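Local coordinates for peptidase M42 (Thaumarchaeota archaeon SCGC AB-539-E09, PDB 5DS0), which probably removes amino-terminal residues from peptides as a dodecameric TET aminopeptidase of the M42 family, with cobalt ions bound in this crystal, at residues 48-53 and 222-227; 62-67 and 303-308; 94-99 and 134-139. All blocks are in the same frame, centred on the assembly; numbering follows the deposited sequence.

Interaction 1: 48-53 and 222-227; sequences SVTFIA and QTTAHV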
# COMPACT_ATOMS: atom_id res chain seq x y z
N SER C 48 36.85 19.13 29.82
CA SER C 48 37.97 18.91 28.89
C SER C 48 39.26 19.25 29.58
O SER C 48 39.38 20.31 30.19
CB SER C 48 37.87 19.80 27.65
OG SER C 48 36.59 19.76 27.05
N VAL C 49 40.23 18.34 29.51
CA VAL C 49 41.58 18.66 29.96
C VAL C 49 42.50 18.82 28.73
O VAL C 49 42.39 18.10 27.74
CB VAL C 49 42.19 17.68 31.01
CG1 VAL C 49 41.24 17.21 32.13
CG2 VAL C 49 42.69 16.47 30.31
N THR C 50 43.42 19.77 28.84
CA THR C 50 44.29 20.17 27.76
C THR C 50 45.73 20.25 28.28
O THR C 50 46.01 20.88 29.28
CB THR C 50 43.85 21.55 27.21
OG1 THR C 50 42.44 21.53 26.90
CG2 THR C 50 44.65 21.93 25.97
N PHE C 51 46.65 19.64 27.54
CA PHE C 51 48.04 19.54 27.92
C PHE C 51 48.88 20.42 27.02
O PHE C 51 48.81 20.30 25.80
CB PHE C 51 48.51 18.10 27.76
CG PHE C 51 47.65 17.13 28.50
CD1 PHE C 51 47.76 17.02 29.88
CD2 PHE C 51 46.73 16.34 27.84
CE1 PHE C 51 46.97 16.13 30.58
CE2 PHE C 51 45.94 15.45 28.53
CZ PHE C 51 46.06 15.34 29.90
N ILE C 52 49.69 21.27 27.64
CA ILE C 52 50.50 22.24 26.90
C ILE C 52 51.96 21.83 26.86
O ILE C 52 52.56 21.53 27.89
CB ILE C 52 50.38 23.64 27.52
CG1 ILE C 52 48.91 24.04 27.63
CG2 ILE C 52 51.14 24.65 26.68
CD1 ILE C 52 48.66 25.31 28.42
N ALA C 53 52.51 21.78 25.65
CA ALA C 53 53.95 21.63 25.44
C ALA C 53 54.47 22.96 24.92
O ALA C 53 54.15 23.35 23.79
CB ALA C 53 54.22 20.50 24.45
N GLN C 222 33.89 23.67 21.62
CA GLN C 222 33.56 25.10 21.60
C GLN C 222 34.21 25.83 22.76
O GLN C 222 34.84 26.87 22.58
CB GLN C 222 32.05 25.29 21.66
CG GLN C 222 31.61 26.71 21.38
CD GLN C 222 30.09 26.86 21.40
OE1 GLN C 222 29.38 26.00 20.86
NE2 GLN C 222 29.59 27.92 22.03
N THR C 223 34.06 25.26 23.95
CA THR C 223 34.57 25.84 25.18
C THR C 223 36.09 25.72 25.33
O THR C 223 36.74 26.62 25.87
CB THR C 223 33.89 25.22 26.40
OG1 THR C 223 34.04 23.80 26.37
CG2 THR C 223 32.38 25.59 26.44
N THR C 224 36.67 24.63 24.83
CA THR C 224 38.13 24.48 24.81
C THR C 224 38.79 25.43 23.80
O THR C 224 39.84 26.01 24.08
CB THR C 224 38.55 23.03 24.50
OG1 THR C 224 38.35 22.23 25.67
CG2 THR C 224 40.02 22.95 24.10
N ALA C 225 38.16 25.60 22.64
CA ALA C 225 38.62 26.58 21.67
C ALA C 225 38.65 28.00 22.27
O ALA C 225 39.58 28.77 22.00
CB ALA C 225 37.73 26.55 20.44
N HIS C 226 37.62 28.34 23.05
CA HIS C 226 37.57 29.62 23.73
C HIS C 226 38.77 29.80 24.66
O HIS C 226 39.41 30.85 24.67
CB HIS C 226 36.26 29.80 24.51
CG HIS C 226 36.22 31.05 25.33
ND1 HIS C 226 35.84 32.27 24.81
CD2 HIS C 226 36.54 31.28 26.63
CE1 HIS C 226 35.93 33.20 25.76
NE2 HIS C 226 36.35 32.62 26.87
N VAL C 227 39.07 28.77 25.45
CA VAL C 227 40.17 28.83 26.42
C VAL C 227 41.53 29.01 25.73
O VAL C 227 42.35 29.80 26.17
CB VAL C 227 40.19 27.57 27.31
CG1 VAL C 227 41.51 27.45 28.07
CG2 VAL C 227 39.01 27.57 28.27

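Interaction 2: 62-67 and 303-308; sequences LMAGHT and GRIHMN. With CO (cobalt (II) ion), chain T.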
# COMPACT_ATOMS: atom_id res chain seq x y z
N LEU C 62 46.33 23.69 18.24
CA LEU C 62 45.40 22.90 19.03
C LEU C 62 45.22 21.54 18.38
O LEU C 62 44.78 21.46 17.23
CB LEU C 62 44.05 23.62 19.14
CG LEU C 62 42.91 22.85 19.81
CD1 LEU C 62 43.32 22.30 21.16
CD2 LEU C 62 41.70 23.75 19.98
N MSE C 63 45.56 20.48 19.11
CA MSE C 63 45.20 19.13 18.72
C MSE C 63 44.11 18.66 19.62
O MSE C 63 44.22 18.79 20.83
CB MSE C 63 46.34 18.17 18.90
CG MSE C 63 47.47 18.42 17.92
SE MSE C 63 48.58 16.79 17.91
CE MSE C 63 49.53 17.03 19.62
N ALA C 64 43.06 18.08 19.06
CA ALA C 64 41.92 17.67 19.86
C ALA C 64 41.45 16.28 19.50
O ALA C 64 41.34 15.96 18.32
CB ALA C 64 40.79 18.66 19.69
N GLY C 65 41.18 15.47 20.52
CA GLY C 65 40.51 14.18 20.35
C GLY C 65 39.54 13.97 21.49
O GLY C 65 39.92 14.11 22.65
N HIS C 66 38.29 13.67 21.20
CA HIS C 66 37.29 13.61 22.26
C HIS C 66 37.35 12.29 23.00
O HIS C 66 37.48 11.23 22.39
CB HIS C 66 35.86 13.92 21.74
CG HIS C 66 35.30 12.89 20.81
ND1 HIS C 66 34.58 11.80 21.25
CD2 HIS C 66 35.29 12.82 19.45
CE1 HIS C 66 34.18 11.09 20.21
NE2 HIS C 66 34.60 11.68 19.11
N THR C 67 37.26 12.35 24.33
CA THR C 67 37.33 11.17 25.16
C THR C 67 35.98 10.63 25.55
O THR C 67 35.89 9.57 26.18
CB THR C 67 38.10 11.44 26.44
OG1 THR C 67 37.52 12.58 27.09
CG2 THR C 67 39.55 11.70 26.14
N GLY C 303 34.31 21.38 13.62
CA GLY C 303 33.13 22.14 13.30
C GLY C 303 32.95 23.37 14.18
O GLY C 303 32.44 24.38 13.70
N ARG C 304 33.38 23.27 15.44
CA ARG C 304 33.34 24.39 16.38
C ARG C 304 34.65 25.16 16.49
O ARG C 304 34.65 26.38 16.58
CB ARG C 304 32.95 23.91 17.78
CG ARG C 304 31.49 23.53 17.93
CD ARG C 304 30.52 24.63 17.59
NE ARG C 304 29.25 24.33 18.24
CZ ARG C 304 28.32 23.49 17.77
NH1 ARG C 304 28.48 22.88 16.59
NH2 ARG C 304 27.20 23.28 18.48
N ILE C 305 35.76 24.43 16.50
CA ILE C 305 37.08 25.02 16.64
C ILE C 305 37.38 26.04 15.55
O ILE C 305 37.88 27.13 15.85
CB ILE C 305 38.17 23.93 16.65
CG1 ILE C 305 38.12 23.18 17.98
CG2 ILE C 305 39.54 24.54 16.45
CD1 ILE C 305 38.83 21.84 17.96
N HIS C 306 37.07 25.69 14.29
CA HIS C 306 37.44 26.55 13.16
C HIS C 306 36.61 27.82 13.10
O HIS C 306 36.92 28.72 12.33
CB HIS C 306 37.42 25.78 11.83
CG HIS C 306 36.10 25.77 11.11
ND1 HIS C 306 35.03 24.99 11.50
CD2 HIS C 306 35.71 26.39 9.96
CE1 HIS C 306 34.03 25.15 10.65
NE2 HIS C 306 34.42 25.99 9.70
N MSE C 307 35.58 27.89 13.93
CA MSE C 307 34.67 29.02 14.00
C MSE C 307 34.93 29.88 15.21
O MSE C 307 34.20 30.84 15.47
CB MSE C 307 33.25 28.46 14.17
CG MSE C 307 32.27 29.27 13.35
SE MSE C 307 31.74 28.08 11.90
CE MSE C 307 30.19 27.28 12.85
N ASN C 308 35.98 29.56 15.95
CA ASN C 308 36.33 30.32 17.14
C ASN C 308 36.82 31.73 16.81
O ASN C 308 37.69 31.90 15.96
CB ASN C 308 37.42 29.58 17.92
CG ASN C 308 37.80 30.29 19.19
OD1 ASN C 308 38.88 30.85 19.29
ND2 ASN C 308 36.91 30.28 20.17
CO CO T . 34.06 11.12 17.17

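Interaction 3: 94-99 and 134-139; sequences QVLLGQ and RDMFID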
# COMPACT_ATOMS: atom_id res chain seq x y z
N GLN C 94 19.82 -1.28 15.49
CA GLN C 94 20.04 -2.69 15.14
C GLN C 94 21.30 -3.36 15.74
O GLN C 94 21.40 -4.59 15.72
CB GLN C 94 20.03 -2.83 13.63
CG GLN C 94 18.71 -2.33 13.04
CD GLN C 94 18.34 -3.05 11.75
OE1 GLN C 94 18.46 -4.28 11.65
NE2 GLN C 94 17.90 -2.30 10.75
N VAL C 95 22.21 -2.56 16.30
CA VAL C 95 23.37 -3.10 17.02
C VAL C 95 23.20 -3.18 18.55
O VAL C 95 24.14 -3.53 19.24
CB VAL C 95 24.66 -2.29 16.75
CG1 VAL C 95 25.00 -2.28 15.28
CG2 VAL C 95 24.56 -0.86 17.28
N LEU C 96 22.01 -2.89 19.06
CA LEU C 96 21.79 -2.79 20.50
C LEU C 96 21.30 -4.06 21.17
O LEU C 96 21.81 -4.44 22.21
CB LEU C 96 20.81 -1.66 20.80
CG LEU C 96 21.27 -0.24 20.49
CD1 LEU C 96 20.13 0.74 20.75
CD2 LEU C 96 22.49 0.14 21.31
N LEU C 97 20.26 -4.69 20.63
CA LEU C 97 19.67 -5.86 21.28
C LEU C 97 20.66 -6.95 21.60
O LEU C 97 21.51 -7.31 20.77
CB LEU C 97 18.57 -6.47 20.42
CG LEU C 97 17.19 -5.83 20.56
CD1 LEU C 97 16.17 -6.64 19.77
CD2 LEU C 97 16.75 -5.73 22.01
N GLY C 98 20.57 -7.45 22.83
CA GLY C 98 21.38 -8.58 23.27
C GLY C 98 22.74 -8.20 23.79
O GLY C 98 23.54 -9.08 24.12
N GLN C 99 23.00 -6.90 23.90
CA GLN C 99 24.34 -6.41 24.23
C GLN C 99 24.52 -6.13 25.72
O GLN C 99 23.58 -5.72 26.38
CB GLN C 99 24.64 -5.14 23.45
CG GLN C 99 24.69 -5.33 21.94
CD GLN C 99 26.01 -5.85 21.43
OE1 GLN C 99 26.96 -6.07 22.19
NE2 GLN C 99 26.09 -6.04 20.13
N ARG C 134 13.42 3.13 21.75
CA ARG C 134 12.38 3.57 22.70
C ARG C 134 11.66 2.39 23.37
O ARG C 134 11.21 2.53 24.51
CB ARG C 134 11.37 4.51 22.02
CG ARG C 134 10.73 3.95 20.75
CD ARG C 134 9.75 4.89 20.08
NE ARG C 134 8.65 5.16 21.00
CZ ARG C 134 8.42 6.35 21.57
NH1 ARG C 134 7.39 6.46 22.40
NH2 ARG C 134 9.17 7.42 21.31
N ASP C 135 11.56 1.25 22.69
CA ASP C 135 10.89 0.05 23.23
C ASP C 135 11.84 -0.98 23.83
O ASP C 135 11.44 -2.12 24.07
CB ASP C 135 10.08 -0.66 22.14
CG ASP C 135 9.07 0.26 21.46
OD1 ASP C 135 8.46 1.11 22.16
OD2 ASP C 135 8.91 0.14 20.23
N MSE C 136 13.10 -0.60 24.04
CA MSE C 136 14.07 -1.50 24.66
C MSE C 136 14.22 -1.14 26.10
O MSE C 136 13.75 -0.10 26.54
CB MSE C 136 15.42 -1.37 23.97
CG MSE C 136 15.37 -1.88 22.55
SE MSE C 136 17.16 -1.71 21.72
CE MSE C 136 16.58 -1.99 19.86
N PHE C 137 14.87 -2.02 26.87
CA PHE C 137 15.24 -1.70 28.23
C PHE C 137 16.43 -2.53 28.62
O PHE C 137 16.90 -3.35 27.86
CB PHE C 137 14.09 -1.94 29.21
CG PHE C 137 13.20 -3.00 28.79
CD1 PHE C 137 13.61 -4.31 28.90
CD2 PHE C 137 11.97 -2.70 28.20
CE1 PHE C 137 12.81 -5.34 28.46
CE2 PHE C 137 11.16 -3.72 27.74
CZ PHE C 137 11.58 -5.05 27.87
N ILE C 138 16.91 -2.30 29.83
CA ILE C 138 18.08 -2.97 30.33
C ILE C 138 17.64 -3.86 31.46
O ILE C 138 16.96 -3.44 32.40
CB ILE C 138 19.12 -1.94 30.78
CG1 ILE C 138 19.71 -1.27 29.54
CG2 ILE C 138 20.24 -2.59 31.57
CD1 ILE C 138 20.23 0.11 29.81
N ASP C 139 18.07 -5.11 31.36
CA ASP C 139 17.79 -6.13 32.33
C ASP C 139 19.02 -6.28 33.18
O ASP C 139 20.08 -6.60 32.67
CB ASP C 139 17.49 -7.45 31.62
CG ASP C 139 17.08 -8.55 32.57
OD1 ASP C 139 17.18 -8.38 33.80
OD2 ASP C 139 16.64 -9.61 32.08

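Interaction 1: 48-53 and 222-227
Ser48 and Thr50 meet Thr224 where helix 219-228 lies against one face of the mixed central sheet of the M42 aminopeptidase fold. The evidence for a face contact is the alternation along strand 49-53: Thr50 turns its CB toward the helix, whereas Val49 points away. The contact is small, 109 Å² summed over both segments, and the nearest pair of CA atoms is Ser48 CA and Thr224 CA, 6.9 Å apart.

Two branches of Thr224 do the touching. With OG1 set beside the backbone N (chi1 -76°), this hydroxyl is directed at Ser48, just before strand 49-53, 3.2 Å from Ser48 CB and 3.3 Å from Ser48 OG. The methyl CG2 takes the other position, anti to the backbone N, and comes within 4.0 Å of Thr50 OG1. The two threonine side chains lie at a slant to each other, methyl against hydroxyl.

The polar ends are organised from the next shell. Asp44 OD2 is hydrogen-bonded to the hydroxyls of Ser48, Thr223 and Thr224, so a single carboxylate oxygen joins the strand side to two successive residues of the helix; such a cluster would be expected to stabilise the ionised form of Asp44. Thr50 OG1 pairs instead with Ser209 OG of strand 205-211, a residue that Thr224 also touches. Within the helix, His226 N is bonded to Gln222 O at 3.2 Å, and Val227 N to Thr223 O at the same distance, confirming regular helical turns. The outer side of the helix packs on a neighbouring subunit, Thr223 against Ala310 of that subunit. Besides Asp44, Ser48 OG is held by a hydrogen bond from the amide N of Val212.

Interaction 2: 62-67 and 303-308
Strand 60-66 of the central sheet, which carries the cobalt ligand His66, presents Leu62 and Ala64 to Ile305 of the short helix 302-305. Leu62, Ala64 and His66 are alternate residues and their CB atoms project from the same face of the strand, so the apolar packing and the metal site share that face.

Ile305 delivers its CD1 methyl to the strand. CG1 lies beside the backbone N and the chain then extends (chi2 162°), carrying CD1 to 4.0 Å from Leu62 CD2 and 4.1 Å from Ala64 CB. Leu62 CD2 also sits 4.1 Å from Ile305 CG1, so the leucine methyl borders the last bond of the isoleucine, and the two side chains pass at a slant. Ile305 also packs on Ala233 and Val235 of strand 232-240. A type I turn runs from Ile305 to Asn308 and is closed by the bond from Asn308 N to Ile305 O, 3.1 Å.

Farther along the segment, His66 NE2 binds cobalt at 2.1 Å; Asp180, Glu214 and Glu237 complete this site, and Asp180 also binds the second cobalt. His66 ND1 is hydrogen-bonded to Asp68 O, so ring nitrogens on two sides, one at metal and one at backbone, fix the rotation of the imidazole.

Since the atoms that meet across the two segments are all methyl or methylene carbons, the contact itself is dispersive packing, and metal coordination is left to His66, two residues beyond Ala64.

Interaction 3: 94-99 and 134-139
Selenomethionine Met136 places its CG beside the backbone N (chi1 -67°) and runs extended beyond it (chi2 -179°), which carries SE and CE across to Leu96 and Leu97. Its CB already points toward the other segment, and Met136 as a whole residue accounts for 83 Å² of the 159 Å² buried in all.

The two leucines receive it differently. Leu96 runs nearly perpendicular to the selenomethionine, meeting SE with its CB at 3.8 Å and its CD1 at 4.0 Å. Leu97 comes in at an oblique angle from its neighbouring position: Leu97 CG lies 4.0 Å from Met136 CE, while Leu97 CD2 is 4.1 Å from both SE and CG of Met136. The tip of Met136 is thus bordered by two consecutive residues. They stand at the start of a type II turn from Leu96 to Gln99, in which Gly98 has a positive phi of 85° and Gln99 N is bonded to Leu96 O at 3.2 Å.

The setting is the six-stranded antiparallel barrel. Met136 also packs on Phe85 and Ile114, and Leu96 shares Ile114; the turn leads into strand 100-105. Around this core, Asp139 forms a salt bridge with Arg322 of a neighbouring subunit, and Gln94 is hydrogen-bonded to the backbone of Lys129 and Val131 of the same neighbour.

Between these two segments the contact is apolar, selenium and methyl against aliphatic carbon; polar ties lie elsewhere, in backbone hydrogen bonds of Gly98 and Gln99 with Ile114 of strand 108-115 and in the intersubunit bonds of Gln94 and Asp139.

How the interactions relate
From the N terminus, 48-53 opens first, then 62-67, then 94-99. Interaction 3 closes first, with 34 residues between its segments, and its whole loop falls within the spans of both others. Interaction 1 closes at 222-227, before interaction 2 does at 303-308, so these two cross. Their centres are about 9 Å apart, and a probable hydrogen bond between Gln222 OE1 and Arg304 NE joins them; both tie helices to the same central sheet. Interaction 3 belongs to the barrel, on the opposite side of the chain's centre, its own centre about 35 Å from that of interaction 1 and about 32 Å from that of interaction 2.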